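Local coordinates for clostripain-related protein (Bacteroides thetaiotaomicron, PDB 6N9J) that is a secreted cysteine protease of the clostripain (C11) family in clan CD, probably cleaving peptide bonds, and is captured here with an irreversible peptide inhibitor, at residues Ser83-Val86 against Asp87-Lys90; Met89-Val92 against Phe93-Phe97. One frame throughout, in Å; residues are numbered along the deposited sequence.

In the fold
Contact 1 (83-90) is the loop and first turn of helix 86-99, and contact 2 (89-97) the turns that follow, overlapping it at Met89 and Lys90; their centres are about 9 Å apart. Contact 1 caps the helix; contact 2 carries the bonding pattern into its body. At the two shared residues the backbone N-H groups donate the last bonds of the start, and the carbonyls accept the first bonds of the middle. The centres lie about 18 and 19 Å from the centre of the chain, on the same side of it. Helix 140-146 touches both contacts. The helix leads from strand 76-77 to strand 105-110 and packs against strand 9-18, the neighbour of 105-110 in the main sheet.

Contact 1 (Ser83-Val86 against Asp87-Lys90); sequences SVDV and DVMK
Asp85 caps the start of helix 86-99 by turning its carboxylate back over the first amides, which have no earlier turn of helix to bond to. Asp85 OD1 accepts from Val88 N at 3.1 Å with an N-H...O angle of 146°, the donor arriving on the anti side and 19° out of the carboxylate plane. Val88 N also bonds weakly to Asp85 O, so that its N-H is shared between side chain and main chain. Asp85 OD1 takes a second, weak bond from Asp87 N. With CG anti to the backbone N (chi1 168°), the carboxylate lies on the carbonyl side, where it can meet both donors. Asp85 OD2 receives a hydrogen bond from a water at 3.0 Å, and this water also donates weakly to Asp87 OD2. It thereby links two acids whose like charges, OD1 of Asp85 and OD2 of Asp87, stay 4.6 Å apart.

Regular helical bonding begins at once: Met89 N reaches Asp85 O at 3.1 Å, almost straight, and Lys90 N reaches Val86 O at 2.9 Å. Lys90 runs alongside Val86, its CE 3.8 Å from Val86 CG1, and its NZ ends in a salt bridge with Glu145. Val88 CG1 packs on Ser83 CA at 4.0 Å.

Ser83 ties the preceding loop to Asp53 and Tyr51 through OG, to Tyr16 through O and to Asp130 through N, while Val86 and Met89 rest on helix 140-146 and strand 136-138.

Contact 2 (Met89-Val92 against Phe93-Phe97); sequences MKNV and FTTAF
Within the middle of helix 86-99, Met89 and Phe93 form an i to i+4 Met-aromatic and CH-pi pair, and two threonines bond back to the backbone one turn earlier. The pair sits on the side of the helix that meets strand 9-18, Met89 touching Tyr16 and Phe93 touching Leu14. Met89 CG lies over the Phe93 ring, 3.7 Å from its centroid and 26° off the normal. Met89 SD follows obliquely, 4.4 Å from the Phe93 centroid and 50° off the normal. CG anti to the backbone N (chi1 175°) comes over the face near CZ and CE2, and the trans chi2 takes SD on toward the same two atoms. Met89 O lies over a face of the same ring, 3.3 Å above its plane and toward the rim, while accepting from Phe93 N at 2.9 Å.

Thr94 and Thr95 each hold OG1 beside the backbone N, pointing it back to the preceding turn and the i-4 carbonyl that the amide already bonds. Thr94 N meets Lys90 O at 2.8 Å nearly head-on, whereas Thr94 OG1 comes from above that carbonyl's plane at 3.0 Å. At Asn91 O, Thr95 N (3.1 Å) and Thr95 OG1 (3.0 Å) approach from opposite faces of the plane.

Chemically, Lys90 O and Asn91 O are each gripped by two donors, and both threonine hydroxyls spend their protons on the helix itself, while Met89 CG meets the ring through its C-H groups and SD adds a dispersive contact.

Contact 1 (Ser83-Val86 against Asp87-Lys90)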
loop_
_atom_site.group_PDB
_atom_site.type_symbol
_atom_site.label_atom_id
_atom_site.label_comp_id
_atom_site.label_asym_id
_atom_site.label_seq_id
_atom_site.Cartn_x
_atom_site.Cartn_y
_atom_site.Cartn_z
ATOM N N SER A 83 7.181 -14.522 -7.309
ATOM C CA SER A 83 6.298 -13.445 -7.733
ATOM C C SER A 83 6.770 -12.045 -7.331
ATOM O O SER A 83 6.096 -11.060 -7.631
ATOM C CB SER A 83 4.885 -13.695 -7.192
ATOM O OG SER A 83 4.372 -14.908 -7.709
ATOM N N VAL A 84 7.917 -11.952 -6.659
ATOM C CA VAL A 84 8.487 -10.645 -6.349
ATOM C C VAL A 84 9.856 -10.480 -7.029
ATOM O O VAL A 84 10.616 -9.567 -6.707
ATOM C CB VAL A 84 8.611 -10.418 -4.817
ATOM C CG1 VAL A 84 7.231 -10.507 -4.156
ATOM C CG2 VAL A 84 9.539 -11.410 -4.212
ATOM N N ASP A 85 10.161 -11.368 -7.973
ATOM C CA ASP A 85 11.315 -11.186 -8.848
ATOM C C ASP A 85 10.961 -10.182 -9.956
ATOM O O ASP A 85 9.826 -10.160 -10.426
ATOM C CB ASP A 85 11.754 -12.519 -9.446
ATOM C CG ASP A 85 12.750 -12.351 -10.577
ATOM O OD1 ASP A 85 12.318 -12.340 -11.754
ATOM O OD2 ASP A 85 13.961 -12.225 -10.292
ATOM N N VAL A 86 11.916 -9.350 -10.364
ATOM C CA VAL A 86 11.597 -8.215 -11.228
ATOM C C VAL A 86 11.090 -8.645 -12.600
ATOM O O VAL A 86 10.117 -8.097 -13.109
ATOM C CB VAL A 86 12.810 -7.284 -11.422
ATOM C CG1 VAL A 86 12.424 -6.083 -12.289
ATOM C CG2 VAL A 86 13.335 -6.819 -10.079
ATOM N N ASP A 87 11.750 -9.640 -13.180
ATOM C CA ASP A 87 11.424 -10.109 -14.512
ATOM C C ASP A 87 10.124 -10.903 -14.530
ATOM O O ASP A 87 9.444 -10.954 -15.552
ATOM C CB ASP A 87 12.570 -10.948 -15.071
ATOM C CG ASP A 87 13.838 -10.130 -15.300
ATOM O OD1 ASP A 87 13.735 -8.914 -15.581
ATOM O OD2 ASP A 87 14.943 -10.705 -15.198
ATOM N N VAL A 88 9.775 -11.514 -13.403
ATOM C CA VAL A 88 8.493 -12.198 -13.274
ATOM C C VAL A 88 7.340 -11.194 -13.303
ATOM O O VAL A 88 6.389 -11.356 -14.081
ATOM C CB VAL A 88 8.411 -13.020 -11.976
ATOM C CG1 VAL A 88 6.963 -13.398 -11.657
ATOM C CG2 VAL A 88 9.287 -14.257 -12.079
ATOM N N MET A 89 7.441 -10.167 -12.452
ATOM C CA MET A 89 6.432 -9.117 -12.327
ATOM C C MET A 89 6.290 -8.329 -13.613
ATOM O O MET A 89 5.190 -7.963 -13.996
ATOM C CB MET A 89 6.779 -8.153 -11.177
ATOM C CG MET A 89 5.823 -6.960 -11.060
ATOM S SD MET A 89 6.110 -5.825 -9.664
ATOM C CE MET A 89 5.679 -6.889 -8.299
ATOM N N LYS A 90 7.419 -8.053 -14.252
ATOM C CA LYS A 90 7.433 -7.402 -15.551
ATOM C C LYS A 90 6.657 -8.218 -16.584
ATOM O O LYS A 90 5.840 -7.671 -17.329
ATOM C CB LYS A 90 8.871 -7.182 -16.022
ATOM C CG LYS A 90 9.570 -5.989 -15.374
ATOM C CD LYS A 90 10.981 -5.849 -15.906
ATOM C CE LYS A 90 11.546 -4.479 -15.611
ATOM N NZ LYS A 90 12.832 -4.295 -16.345
HETATM O O HOH W 1 15.370 -10.651 -12.354
#

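Contact 2 (Met89-Val92 against Phe93-Phe97)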
loop_
_atom_site.group_PDB
_atom_site.type_symbol
_atom_site.label_atom_id
_atom_site.label_comp_id
_atom_site.label_asym_id
_atom_site.label_seq_id
_atom_site.Cartn_x
_atom_site.Cartn_y
_atom_site.Cartn_z
ATOM N N MET A 89 7.441 -10.167 -12.452
ATOM C CA MET A 89 6.432 -9.117 -12.327
ATOM C C MET A 89 6.290 -8.329 -13.613
ATOM O O MET A 89 5.190 -7.963 -13.996
ATOM C CB MET A 89 6.779 -8.153 -11.177
ATOM C CG MET A 89 5.823 -6.960 -11.060
ATOM S SD MET A 89 6.110 -5.825 -9.664
ATOM C CE MET A 89 5.679 -6.889 -8.299
ATOM N N LYS A 90 7.419 -8.053 -14.252
ATOM C CA LYS A 90 7.433 -7.402 -15.551
ATOM C C LYS A 90 6.657 -8.218 -16.584
ATOM O O LYS A 90 5.840 -7.671 -17.329
ATOM C CB LYS A 90 8.871 -7.182 -16.022
ATOM C CG LYS A 90 9.570 -5.989 -15.374
ATOM C CD LYS A 90 10.981 -5.849 -15.906
ATOM C CE LYS A 90 11.546 -4.479 -15.611
ATOM N NZ LYS A 90 12.832 -4.295 -16.345
ATOM N N ASN A 91 6.897 -9.524 -16.618
ATOM C CA ASN A 91 6.192 -10.391 -17.563
ATOM C C ASN A 91 4.684 -10.388 -17.302
ATOM O O ASN A 91 3.877 -10.306 -18.241
ATOM C CB ASN A 91 6.744 -11.819 -17.499
ATOM C CG ASN A 91 6.042 -12.771 -18.472
ATOM O OD1 ASN A 91 5.177 -13.555 -18.074
ATOM N ND2 ASN A 91 6.419 -12.710 -19.748
ATOM N N VAL A 92 4.304 -10.461 -16.027
ATOM C CA VAL A 92 2.893 -10.389 -15.667
ATOM C C VAL A 92 2.285 -9.084 -16.161
ATOM O O VAL A 92 1.220 -9.092 -16.776
ATOM C CB VAL A 92 2.681 -10.499 -14.148
ATOM C CG1 VAL A 92 1.215 -10.256 -13.797
ATOM C CG2 VAL A 92 3.147 -11.852 -13.645
ATOM N N PHE A 93 2.964 -7.969 -15.878
ATOM C CA PHE A 93 2.517 -6.639 -16.303
ATOM C C PHE A 93 2.341 -6.538 -17.810
ATOM O O PHE A 93 1.316 -6.089 -18.294
ATOM C CB PHE A 93 3.519 -5.559 -15.883
ATOM C CG PHE A 93 3.491 -5.214 -14.415
ATOM C CD1 PHE A 93 2.451 -5.626 -13.604
ATOM C CD2 PHE A 93 4.508 -4.448 -13.856
ATOM C CE1 PHE A 93 2.431 -5.298 -12.258
ATOM C CE2 PHE A 93 4.496 -4.123 -12.504
ATOM C CZ PHE A 93 3.447 -4.547 -11.709
ATOM N N THR A 94 3.385 -6.918 -18.537
ATOM C CA THR A 94 3.424 -6.794 -19.981
ATOM C C THR A 94 2.258 -7.542 -20.613
ATOM O O THR A 94 1.580 -7.020 -21.491
ATOM C CB THR A 94 4.754 -7.320 -20.539
ATOM O OG1 THR A 94 5.820 -6.486 -20.066
ATOM C CG2 THR A 94 4.749 -7.305 -22.055
ATOM N N THR A 95 2.015 -8.754 -20.133
ATOM C CA THR A 95 0.912 -9.578 -20.613
ATOM C C THR A 95 -0.445 -8.970 -20.280
ATOM O O THR A 95 -1.330 -8.892 -21.132
ATOM C CB THR A 95 0.976 -10.998 -20.006
ATOM O OG1 THR A 95 2.229 -11.605 -20.330
ATOM C CG2 THR A 95 -0.146 -11.859 -20.535
ATOM N N ALA A 96 -0.603 -8.554 -19.027
ATOM C CA ALA A 96 -1.876 -8.049 -18.539
ATOM C C ALA A 96 -2.366 -6.829 -19.321
ATOM O O ALA A 96 -3.527 -6.766 -19.726
ATOM C CB ALA A 96 -1.766 -7.704 -17.062
ATOM N N PHE A 97 -1.483 -5.853 -19.509
ATOM C CA PHE A 97 -1.897 -4.584 -20.074
ATOM C C PHE A 97 -1.810 -4.594 -21.587
ATOM O O PHE A 97 -2.288 -3.668 -22.232
ATOM C CB PHE A 97 -1.064 -3.443 -19.490
ATOM C CG PHE A 97 -1.170 -3.343 -18.005
ATOM C CD1 PHE A 97 -2.389 -3.092 -17.409
ATOM C CD2 PHE A 97 -0.063 -3.540 -17.201
ATOM C CE1 PHE A 97 -2.501 -3.023 -16.032
ATOM C CE2 PHE A 97 -0.167 -3.465 -15.824
ATOM C CZ PHE A 97 -1.395 -3.209 -15.241
#